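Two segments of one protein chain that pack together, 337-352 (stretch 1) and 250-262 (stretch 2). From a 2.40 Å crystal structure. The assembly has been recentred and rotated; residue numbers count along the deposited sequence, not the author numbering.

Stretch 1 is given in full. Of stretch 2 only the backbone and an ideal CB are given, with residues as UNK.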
ATOM      1  N   ALA A 337     -17.061 -12.673 -31.637  1.00 99.73           N
ATOM      2  CA  ALA A 337     -18.146 -11.858 -31.101  1.00 90.97           C
ATOM      3  C   ALA A 337     -18.094 -10.445 -31.665  1.00 98.57           C
ATOM      4  O   ALA A 337     -19.131  -9.867 -32.012  1.00 96.02           O
ATOM      5  CB  ALA A 337     -18.084 -11.832 -29.574  1.00 90.32           C
ATOM      6  N   ILE A 338     -16.891  -9.871 -31.765  1.00 90.23           N
ATOM      7  CA  ILE A 338     -16.741  -8.573 -32.414  1.00 84.54           C
ATOM      8  C   ILE A 338     -17.131  -8.668 -33.882  1.00 98.81           C
ATOM      9  O   ILE A 338     -17.806  -7.783 -34.420  1.00106.20           O
ATOM     10  CB  ILE A 338     -15.305  -8.047 -32.244  1.00 90.34           C
ATOM     11  CG1 ILE A 338     -14.988  -7.823 -30.765  1.00 99.43           C
ATOM     12  CG2 ILE A 338     -15.108  -6.763 -33.039  1.00 88.71           C
ATOM     13  CD1 ILE A 338     -15.945  -6.882 -30.075  1.00106.08           C
ATOM     14  N   TRP A 339     -16.720  -9.750 -34.550  1.00 96.23           N
ATOM     15  CA  TRP A 339     -17.055  -9.926 -35.960  1.00102.03           C
ATOM     16  C   TRP A 339     -18.563  -9.917 -36.175  1.00100.30           C
ATOM     17  O   TRP A 339     -19.060  -9.287 -37.117  1.00103.04           O
ATOM     18  CB  TRP A 339     -16.446 -11.226 -36.484  1.00110.67           C
ATOM     19  CG  TRP A 339     -16.598 -11.419 -37.965  1.00105.91           C
ATOM     20  CD1 TRP A 339     -15.713 -11.046 -38.934  1.00106.72           C
ATOM     21  CD2 TRP A 339     -17.700 -12.034 -38.644  1.00107.34           C
ATOM     22  NE1 TRP A 339     -16.194 -11.388 -40.174  1.00105.28           N
ATOM     23  CE2 TRP A 339     -17.414 -11.996 -40.024  1.00108.13           C
ATOM     24  CE3 TRP A 339     -18.901 -12.612 -38.222  1.00116.37           C
ATOM     25  CZ2 TRP A 339     -18.283 -12.513 -40.983  1.00107.56           C
ATOM     26  CZ3 TRP A 339     -19.764 -13.126 -39.176  1.00112.63           C
ATOM     27  CH2 TRP A 339     -19.450 -13.073 -40.540  1.00105.47           C
ATOM     28  N   GLY A 340     -19.310 -10.599 -35.302  1.00106.49           N
ATOM     29  CA  GLY A 340     -20.754 -10.648 -35.451  1.00 97.95           C
ATOM     30  C   GLY A 340     -21.421  -9.293 -35.322  1.00 99.19           C
ATOM     31  O   GLY A 340     -22.510  -9.080 -35.861  1.00110.62           O
ATOM     32  N   LEU A 341     -20.783  -8.359 -34.613  1.00109.76           N
ATOM     33  CA  LEU A 341     -21.320  -7.008 -34.511  1.00109.24           C
ATOM     34  C   LEU A 341     -21.206  -6.229 -35.817  1.00105.90           C
ATOM     35  O   LEU A 341     -21.743  -5.121 -35.904  1.00106.39           O
ATOM     36  CB  LEU A 341     -20.614  -6.243 -33.390  1.00107.62           C
ATOM     37  CG  LEU A 341     -20.833  -6.774 -31.972  1.00117.63           C
ATOM     38  CD1 LEU A 341     -20.389  -5.749 -30.938  1.00118.96           C
ATOM     39  CD2 LEU A 341     -22.289  -7.164 -31.759  1.00117.42           C
ATOM     40  N   SER A 342     -20.530  -6.789 -36.819  1.00 97.14           N
ATOM     41  CA  SER A 342     -20.309  -6.151 -38.110  1.00 99.11           C
ATOM     42  C   SER A 342     -19.737  -4.733 -37.988  1.00 99.08           C
ATOM     43  O   SER A 342     -20.338  -3.776 -38.481  1.00100.50           O
ATOM     44  CB  SER A 342     -21.601  -6.124 -38.920  1.00118.74           C
ATOM     45  OG  SER A 342     -22.518  -5.203 -38.367  1.00135.40           O
ATOM     46  N   PRO A 343     -18.579  -4.563 -37.350  1.00 90.30           N
ATOM     47  CA  PRO A 343     -17.977  -3.226 -37.317  1.00 91.84           C
ATOM     48  C   PRO A 343     -17.440  -2.847 -38.687  1.00 92.89           C
ATOM     49  O   PRO A 343     -16.959  -3.693 -39.444  1.00 94.32           O
ATOM     50  CB  PRO A 343     -16.850  -3.369 -36.290  1.00 92.88           C
ATOM     51  CG  PRO A 343     -16.464  -4.798 -36.371  1.00 92.30           C
ATOM     52  CD  PRO A 343     -17.755  -5.538 -36.615  1.00 83.08           C
ATOM     53  N   LYS A 344     -17.532  -1.555 -39.004  1.00 90.58           N
ATOM     54  CA  LYS A 344     -16.974  -1.079 -40.262  1.00 87.12           C
ATOM     55  C   LYS A 344     -15.454  -1.028 -40.208  1.00 88.13           C
ATOM     56  O   LYS A 344     -14.793  -1.150 -41.245  1.00 88.95           O
ATOM     57  CB  LYS A 344     -17.549   0.294 -40.609  1.00 91.70           C
ATOM     58  CG  LYS A 344     -18.064   0.392 -42.034  1.00 98.75           C
ATOM     59  CD  LYS A 344     -18.641   1.763 -42.323  1.00 96.34           C
ATOM     60  CE  LYS A 344     -18.870   1.945 -43.810  1.00101.51           C
ATOM     61  NZ  LYS A 344     -19.475   3.267 -44.119  1.00105.25           N
ATOM     62  N   VAL A 345     -14.886  -0.858 -39.017  1.00 84.49           N
ATOM     63  CA  VAL A 345     -13.442  -0.926 -38.830  1.00 79.79           C
ATOM     64  C   VAL A 345     -13.162  -1.311 -37.384  1.00 85.43           C
ATOM     65  O   VAL A 345     -13.868  -0.888 -36.464  1.00 83.98           O
ATOM     66  CB  VAL A 345     -12.750   0.406 -39.209  1.00 91.05           C
ATOM     67  CG1 VAL A 345     -13.102   1.515 -38.221  1.00 79.08           C
ATOM     68  CG2 VAL A 345     -11.241   0.220 -39.295  1.00 84.68           C
ATOM     69  N   MET A 346     -12.143  -2.143 -37.191  1.00 84.51           N
ATOM     70  CA  MET A 346     -11.599  -2.429 -35.873  1.00 83.15           C
ATOM     71  C   MET A 346     -10.137  -2.019 -35.858  1.00 76.77           C
ATOM     72  O   MET A 346      -9.364  -2.434 -36.729  1.00 82.93           O
ATOM     73  CB  MET A 346     -11.734  -3.909 -35.506  1.00 89.91           C
ATOM     74  CG  MET A 346     -11.103  -4.255 -34.164  1.00 84.80           C
ATOM     75  SD  MET A 346     -11.360  -5.968 -33.664  1.00 89.62           S
ATOM     76  CE  MET A 346     -10.385  -6.836 -34.891  1.00 93.69           C
ATOM     77  N   VAL A 347      -9.760  -1.204 -34.880  1.00 75.35           N
ATOM     78  CA  VAL A 347      -8.392  -0.723 -34.745  1.00 79.28           C
ATOM     79  C   VAL A 347      -7.786  -1.354 -33.500  1.00 70.77           C
ATOM     80  O   VAL A 347      -8.388  -1.325 -32.419  1.00 69.06           O
ATOM     81  CB  VAL A 347      -8.336   0.814 -34.696  1.00 81.19           C
ATOM     82  CG1 VAL A 347      -8.753   1.390 -36.041  1.00 84.64           C
ATOM     83  CG2 VAL A 347      -9.234   1.356 -33.603  1.00 90.24           C
ATOM     84  N   VAL A 348      -6.605  -1.945 -33.659  1.00 75.68           N
ATOM     85  CA  VAL A 348      -5.959  -2.719 -32.606  1.00 76.25           C
ATOM     86  C   VAL A 348      -4.590  -2.115 -32.332  1.00 78.00           C
ATOM     87  O   VAL A 348      -3.770  -1.977 -33.250  1.00 82.65           O
ATOM     88  CB  VAL A 348      -5.829  -4.202 -32.987  1.00 77.29           C
ATOM     89  CG1 VAL A 348      -5.131  -4.970 -31.877  1.00 68.98           C
ATOM     90  CG2 VAL A 348      -7.199  -4.801 -33.287  1.00 79.46           C
ATOM     91  N   THR A 349      -4.345  -1.759 -31.074  1.00 76.61           N
ATOM     92  CA  THR A 349      -3.031  -1.339 -30.608  1.00 73.38           C
ATOM     93  C   THR A 349      -2.556  -2.356 -29.580  1.00 74.23           C
ATOM     94  O   THR A 349      -3.233  -2.584 -28.572  1.00 72.33           O
ATOM     95  CB  THR A 349      -3.069   0.066 -30.004  1.00 78.06           C
ATOM     96  OG1 THR A 349      -3.480   1.007 -31.004  1.00 79.11           O
ATOM     97  CG2 THR A 349      -1.694   0.459 -29.486  1.00 76.33           C
ATOM     98  N   GLU A 350      -1.404  -2.969 -29.841  1.00 75.10           N
ATOM     99  CA  GLU A 350      -0.896  -4.044 -29.003  1.00 74.69           C
ATOM    100  C   GLU A 350       0.609  -3.904 -28.836  1.00 74.00           C
ATOM    101  O   GLU A 350       1.292  -3.303 -29.670  1.00 71.93           O
ATOM    102  CB  GLU A 350      -1.221  -5.423 -29.593  1.00 78.12           C
ATOM    103  CG  GLU A 350      -2.542  -6.005 -29.131  1.00 90.25           C
ATOM    104  CD  GLU A 350      -2.552  -6.296 -27.644  1.00 90.80           C
ATOM    105  OE1 GLU A 350      -3.622  -6.156 -27.016  1.00 97.36           O
ATOM    106  OE2 GLU A 350      -1.486  -6.660 -27.105  1.00 88.85           O
ATOM    107  N   GLN A 351       1.117  -4.468 -27.742  1.00 72.02           N
ATOM    108  CA  GLN A 351       2.555  -4.628 -27.595  1.00 66.91           C
ATOM    109  C   GLN A 351       3.088  -5.518 -28.710  1.00 69.06           C
ATOM    110  O   GLN A 351       2.424  -6.463 -29.144  1.00 82.75           O
ATOM    111  CB  GLN A 351       2.902  -5.236 -26.233  1.00 72.60           C
ATOM    112  CG  GLN A 351       2.850  -4.268 -25.059  1.00 65.56           C
ATOM    113  CD  GLN A 351       1.476  -4.188 -24.425  1.00 78.83           C
ATOM    114  OE1 GLN A 351       0.488  -4.656 -24.992  1.00 82.38           O
ATOM    115  NE2 GLN A 351       1.409  -3.598 -23.239  1.00 74.92           N
ATOM    116  N   ASP A 352       4.291  -5.209 -29.179  1.00 70.83           N
ATOM    117  CA  ASP A 352       4.920  -5.964 -30.254  1.00 76.06           C
ATOM    118  C   ASP A 352       6.169  -6.653 -29.713  1.00 77.87           C
ATOM    119  O   ASP A 352       7.300  -6.315 -30.071  1.00 72.94           O
ATOM    120  CB  ASP A 352       5.253  -5.052 -31.433  1.00 83.24           C
ATOM    121  CG  ASP A 352       5.405  -5.818 -32.731  1.00 90.90           C
ATOM    122  OD1 ASP A 352       5.637  -7.043 -32.673  1.00103.30           O
ATOM    123  OD2 ASP A 352       5.262  -5.203 -33.809  1.00106.39           O
ATOM    124  N   UNK A 250     -26.648   1.859 -37.748  1.00116.87           N
ATOM    125  CA  UNK A 250     -25.588   2.789 -37.392  1.00120.42           C
ATOM    126  C   UNK A 250     -24.231   2.160 -37.673  1.00117.61           C
ATOM    127  O   UNK A 250     -24.005   0.982 -37.376  1.00116.75           O
ATOM    128  CB  UNK A 250     -25.697   3.200 -35.922  1.00120.42           C
ATOM    129  N   UNK A 251     -23.335   2.949 -38.259  1.00105.90           N
ATOM    130  CA  UNK A 251     -21.995   2.470 -38.557  1.00 96.12           C
ATOM    131  C   UNK A 251     -21.191   2.330 -37.271  1.00 96.24           C
ATOM    132  O   UNK A 251     -21.268   3.177 -36.376  1.00103.45           O
ATOM    133  CB  UNK A 251     -21.288   3.413 -39.532  1.00 96.12           C
ATOM    134  N   UNK A 252     -20.415   1.254 -37.185  1.00 94.71           N
ATOM    135  CA  UNK A 252     -19.764   0.851 -35.948  1.00 97.76           C
ATOM    136  C   UNK A 252     -18.254   0.788 -36.131  1.00 92.83           C
ATOM    137  O   UNK A 252     -17.760   0.358 -37.179  1.00 98.10           O
ATOM    138  CB  UNK A 252     -20.299  -0.503 -35.477  1.00 97.76           C
ATOM    139  N   UNK A 253     -17.529   1.214 -35.100  1.00 90.58           N
ATOM    140  CA  UNK A 253     -16.080   1.102 -35.050  1.00 88.97           C
ATOM    141  C   UNK A 253     -15.678   0.626 -33.663  1.00 85.74           C
ATOM    142  O   UNK A 253     -16.265   1.046 -32.662  1.00 87.45           O
ATOM    143  CB  UNK A 253     -15.408   2.434 -35.390  1.00 88.97           C
ATOM    144  N   UNK A 254     -14.686  -0.260 -33.610  1.00 81.95           N
ATOM    145  CA  UNK A 254     -14.215  -0.852 -32.363  1.00 78.77           C
ATOM    146  C   UNK A 254     -12.746  -0.492 -32.185  1.00 82.62           C
ATOM    147  O   UNK A 254     -11.941  -0.677 -33.106  1.00 79.36           O
ATOM    148  CB  UNK A 254     -14.414  -2.369 -32.357  1.00 78.77           C
ATOM    149  N   UNK A 255     -12.403   0.021 -31.004  1.00 85.88           N
ATOM    150  CA  UNK A 255     -11.037   0.410 -30.668  1.00 76.36           C
ATOM    151  C   UNK A 255     -10.553  -0.444 -29.506  1.00 81.78           C
ATOM    152  O   UNK A 255     -11.139  -0.407 -28.418  1.00 79.64           O
ATOM    153  CB  UNK A 255     -10.955   1.898 -30.322  1.00 76.36           C
ATOM    154  N   UNK A 256      -9.483  -1.201 -29.733  1.00 75.70           N
ATOM    155  CA  UNK A 256      -8.920  -2.109 -28.734  1.00 72.98           C
ATOM    156  C   UNK A 256      -7.477  -1.686 -28.470  1.00 79.44           C
ATOM    157  O   UNK A 256      -6.558  -2.085 -29.189  1.00 88.54           O
ATOM    158  CB  UNK A 256      -8.992  -3.565 -29.198  1.00 72.98           C
ATOM    159  N   UNK A 257      -7.282  -0.880 -27.431  1.00 78.35           N
ATOM    160  CA  UNK A 257      -5.966  -0.365 -27.065  1.00 81.45           C
ATOM    161  C   UNK A 257      -5.432  -1.237 -25.934  1.00 78.28           C
ATOM    162  O   UNK A 257      -5.873  -1.127 -24.786  1.00 82.95           O
ATOM    163  CB  UNK A 257      -6.031   1.107 -26.652  1.00 81.45           C
ATOM    164  N   UNK A 258      -4.482  -2.114 -26.268  1.00 80.74           N
ATOM    165  CA  UNK A 258      -3.764  -2.942 -25.294  1.00 85.59           C
ATOM    166  C   UNK A 258      -4.692  -3.877 -24.524  1.00 86.91           C
ATOM    167  O   UNK A 258      -4.442  -4.187 -23.357  1.00 92.33           O
ATOM    168  CB  UNK A 258      -3.006  -2.050 -24.309  1.00 85.59           C
ATOM    169  N   UNK A 259      -5.761  -4.352 -25.165  1.00 83.75           N
ATOM    170  CA  UNK A 259      -6.731  -5.207 -24.495  1.00 87.02           C
ATOM    171  C   UNK A 259      -6.836  -6.611 -25.067  1.00 94.48           C
ATOM    172  O   UNK A 259      -7.323  -7.503 -24.365  1.00105.06           O
ATOM    173  CB  UNK A 259      -8.109  -4.545 -24.548  1.00 87.02           C
ATOM    174  N   UNK A 260      -6.393  -6.839 -26.303  1.00 95.96           N
ATOM    175  CA  UNK A 260      -6.617  -8.137 -26.934  1.00 82.00           C
ATOM    176  C   UNK A 260      -5.781  -9.231 -26.280  1.00 91.08           C
ATOM    177  O   UNK A 260      -6.262 -10.353 -26.092  1.00 94.06           O
ATOM    178  CB  UNK A 260      -6.298  -8.060 -28.428  1.00 82.00           C
ATOM    179  N   UNK A 261      -4.532  -8.922 -25.914  1.00 91.53           N
ATOM    180  CA  UNK A 261      -3.665  -9.931 -25.310  1.00 89.51           C
ATOM    181  C   UNK A 261      -4.200 -10.430 -23.973  1.00 89.89           C
ATOM    182  O   UNK A 261      -3.766 -11.487 -23.503  1.00 92.39           O
ATOM    183  CB  UNK A 261      -2.257  -9.364 -25.121  1.00 89.51           C
ATOM    184  N   UNK A 262      -5.127  -9.692 -23.356  1.00 90.45           N
ATOM    185  CA  UNK A 262      -5.729 -10.132 -22.101  1.00 92.21           C
ATOM    186  C   UNK A 262      -6.406 -11.491 -22.254  1.00103.90           C
ATOM    187  O   UNK A 262      -6.359 -12.325 -21.342  1.00113.07           O
ATOM    188  CB  UNK A 262      -6.741  -9.096 -21.607  1.00 92.21           C
TER

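The two segments run side by side as parallel strands, stretch 2 spanning 251-257, so each of its side chains must suit the sheet face on which it lies. Position 250 has nothing of stretch 1 near its CB; many residues would serve, and Glu 250 makes no contact here. At 251 the CB lies sideways, near the aliphatic part of Lys 344. A small or apolar residue fits, and Ala 251 places CB 4.2 Å from Lys 344 CD.

At 252 the carbonyl accepts a hydrogen bond from Lys 344 N. The CB lies sideways beside Pro 343, with Leu 341 farther along, within reach of a longer apolar chain such as Leu, Ile or Met. Leu 252, t at chi1, brings CD2 to 3.9 Å from Leu 341 CB.

The CB at 253 lies on the same face as Val 345, close to its CG1. Little more than a methyl is needed for contact, although a larger group turned aside is not excluded; Ala 253 sets CB 3.8 Å from Val 345 CG1. On the other face, 254 is held by hydrogen bonds from its N to Val 345 O and from Val 347 N to its O. Ile 338, Pro 343 and Met 346 lie near its CB, favouring Val, Ile or Leu. Val 254 CG2 sits 4.2 Å from Ile 338 CG2 and 4.1 Å from Pro 343 CB.

At 255 the CB returns to the face of Val 347, whose CG2 is close; small residues suit. Ser 255 has its CB 3.8 Å from Val 347 CG2, and its hydroxyl bonds elsewhere in the structure. The CB at 256 lies near Val 347 O and Val 348 CG2, so a small side chain fits; Ser 256 CB is 4.0 Å from Val 347 O. At 257, alongside Thr 349, extended angles admit a beta-branched residue: Val 257 puts CG1 4.4 Å from Thr 349 CB.

Positive phi at 258 would favour Gly or Asn, yet the nearby Thr 349 methyl offers an apolar surface. Leu 258 takes it, CD2 lying 4.2 Å from Thr 349 CG2. The CB at 259 points away, leaving the choice wide; it is Gln 259.

At 260 the Glu 350 carboxylate is nearest, its OE1 accepting a weak hydrogen bond from the backbone N, while Val 348 lies within reach of an apolar chain. Leu 260 CD2 comes 4.2 Å from Val 348 CG1. At 261 the same carboxylate favours a donor close to the backbone, such as His, Asn or Ser. His 261 ND1 donates to Glu 350 OE2 (2.6 Å) at the ring edge, while His 261 N binds Glu 350 OE1 (3.1 Å). Position 262, unconstrained here, is Thr 262.

Stretch 2 (250-262) EALAVSSVLQLHT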
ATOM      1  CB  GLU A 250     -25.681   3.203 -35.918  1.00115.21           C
ATOM      2  CG  GLU A 250     -25.659   2.048 -34.931  1.00118.55           C
ATOM      3  CD  GLU A 250     -25.657   2.518 -33.490  1.00116.65           C
ATOM      4  OE1 GLU A 250     -25.256   1.731 -32.607  1.00110.60           O
ATOM      5  OE2 GLU A 250     -26.054   3.676 -33.240  1.00115.93           O
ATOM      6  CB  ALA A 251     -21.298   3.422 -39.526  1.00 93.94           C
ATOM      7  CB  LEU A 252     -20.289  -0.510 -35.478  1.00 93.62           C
ATOM      8  CG  LEU A 252     -19.911  -0.953 -34.065  1.00 97.66           C
ATOM      9  CD1 LEU A 252     -20.541  -0.028 -33.037  1.00105.57           C
ATOM     10  CD2 LEU A 252     -20.331  -2.394 -33.824  1.00 97.37           C
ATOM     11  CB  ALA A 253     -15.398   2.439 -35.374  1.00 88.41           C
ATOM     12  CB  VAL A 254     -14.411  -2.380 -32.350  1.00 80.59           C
ATOM     13  CG1 VAL A 254     -13.772  -2.990 -31.115  1.00 83.80           C
ATOM     14  CG2 VAL A 254     -15.892  -2.725 -32.406  1.00 80.50           C
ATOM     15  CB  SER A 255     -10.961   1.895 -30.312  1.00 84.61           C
ATOM     16  OG  SER A 255      -9.660   2.248 -29.869  1.00 92.85           O
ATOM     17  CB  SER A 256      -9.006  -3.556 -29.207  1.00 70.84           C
ATOM     18  OG  SER A 256      -8.543  -4.449 -28.209  1.00 81.49           O
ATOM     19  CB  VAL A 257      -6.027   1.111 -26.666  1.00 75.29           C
ATOM     20  CG1 VAL A 257      -4.660   1.589 -26.201  1.00 78.09           C
ATOM     21  CG2 VAL A 257      -6.517   1.954 -27.835  1.00 64.03           C
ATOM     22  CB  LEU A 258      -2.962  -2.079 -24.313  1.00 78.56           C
ATOM     23  CG  LEU A 258      -1.984  -1.061 -24.898  1.00 76.07           C
ATOM     24  CD1 LEU A 258      -1.154  -0.421 -23.790  1.00 70.20           C
ATOM     25  CD2 LEU A 258      -1.089  -1.706 -25.947  1.00 64.77           C
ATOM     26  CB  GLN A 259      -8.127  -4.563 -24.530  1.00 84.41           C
ATOM     27  CG  GLN A 259      -8.200  -3.222 -23.826  1.00100.03           C
ATOM     28  CD  GLN A 259      -7.602  -3.268 -22.434  1.00102.71           C
ATOM     29  OE1 GLN A 259      -7.963  -4.115 -21.617  1.00109.43           O
ATOM     30  NE2 GLN A 259      -6.674  -2.360 -22.161  1.00 94.75           N
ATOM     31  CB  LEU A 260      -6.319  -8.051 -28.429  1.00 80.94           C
ATOM     32  CG  LEU A 260      -7.281  -8.824 -29.330  1.00 96.19           C
ATOM     33  CD1 LEU A 260      -8.713  -8.386 -29.059  1.00106.09           C
ATOM     34  CD2 LEU A 260      -6.927  -8.621 -30.795  1.00 99.75           C
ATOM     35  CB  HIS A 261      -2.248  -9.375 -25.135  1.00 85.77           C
ATOM     36  CG  HIS A 261      -2.155  -8.236 -24.166  1.00 82.59           C
ATOM     37  ND1 HIS A 261      -1.907  -6.939 -24.563  1.00 84.50           N
ATOM     38  CD2 HIS A 261      -2.266  -8.201 -22.817  1.00 77.63           C
ATOM     39  CE1 HIS A 261      -1.876  -6.153 -23.501  1.00 78.15           C
ATOM     40  NE2 HIS A 261      -2.092  -6.895 -22.429  1.00 82.49           N
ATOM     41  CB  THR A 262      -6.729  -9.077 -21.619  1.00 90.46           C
ATOM     42  OG1 THR A 262      -6.020  -7.984 -21.023  1.00104.02           O
ATOM     43  CG2 THR A 262      -7.711  -9.655 -20.613  1.00102.02           C
TER
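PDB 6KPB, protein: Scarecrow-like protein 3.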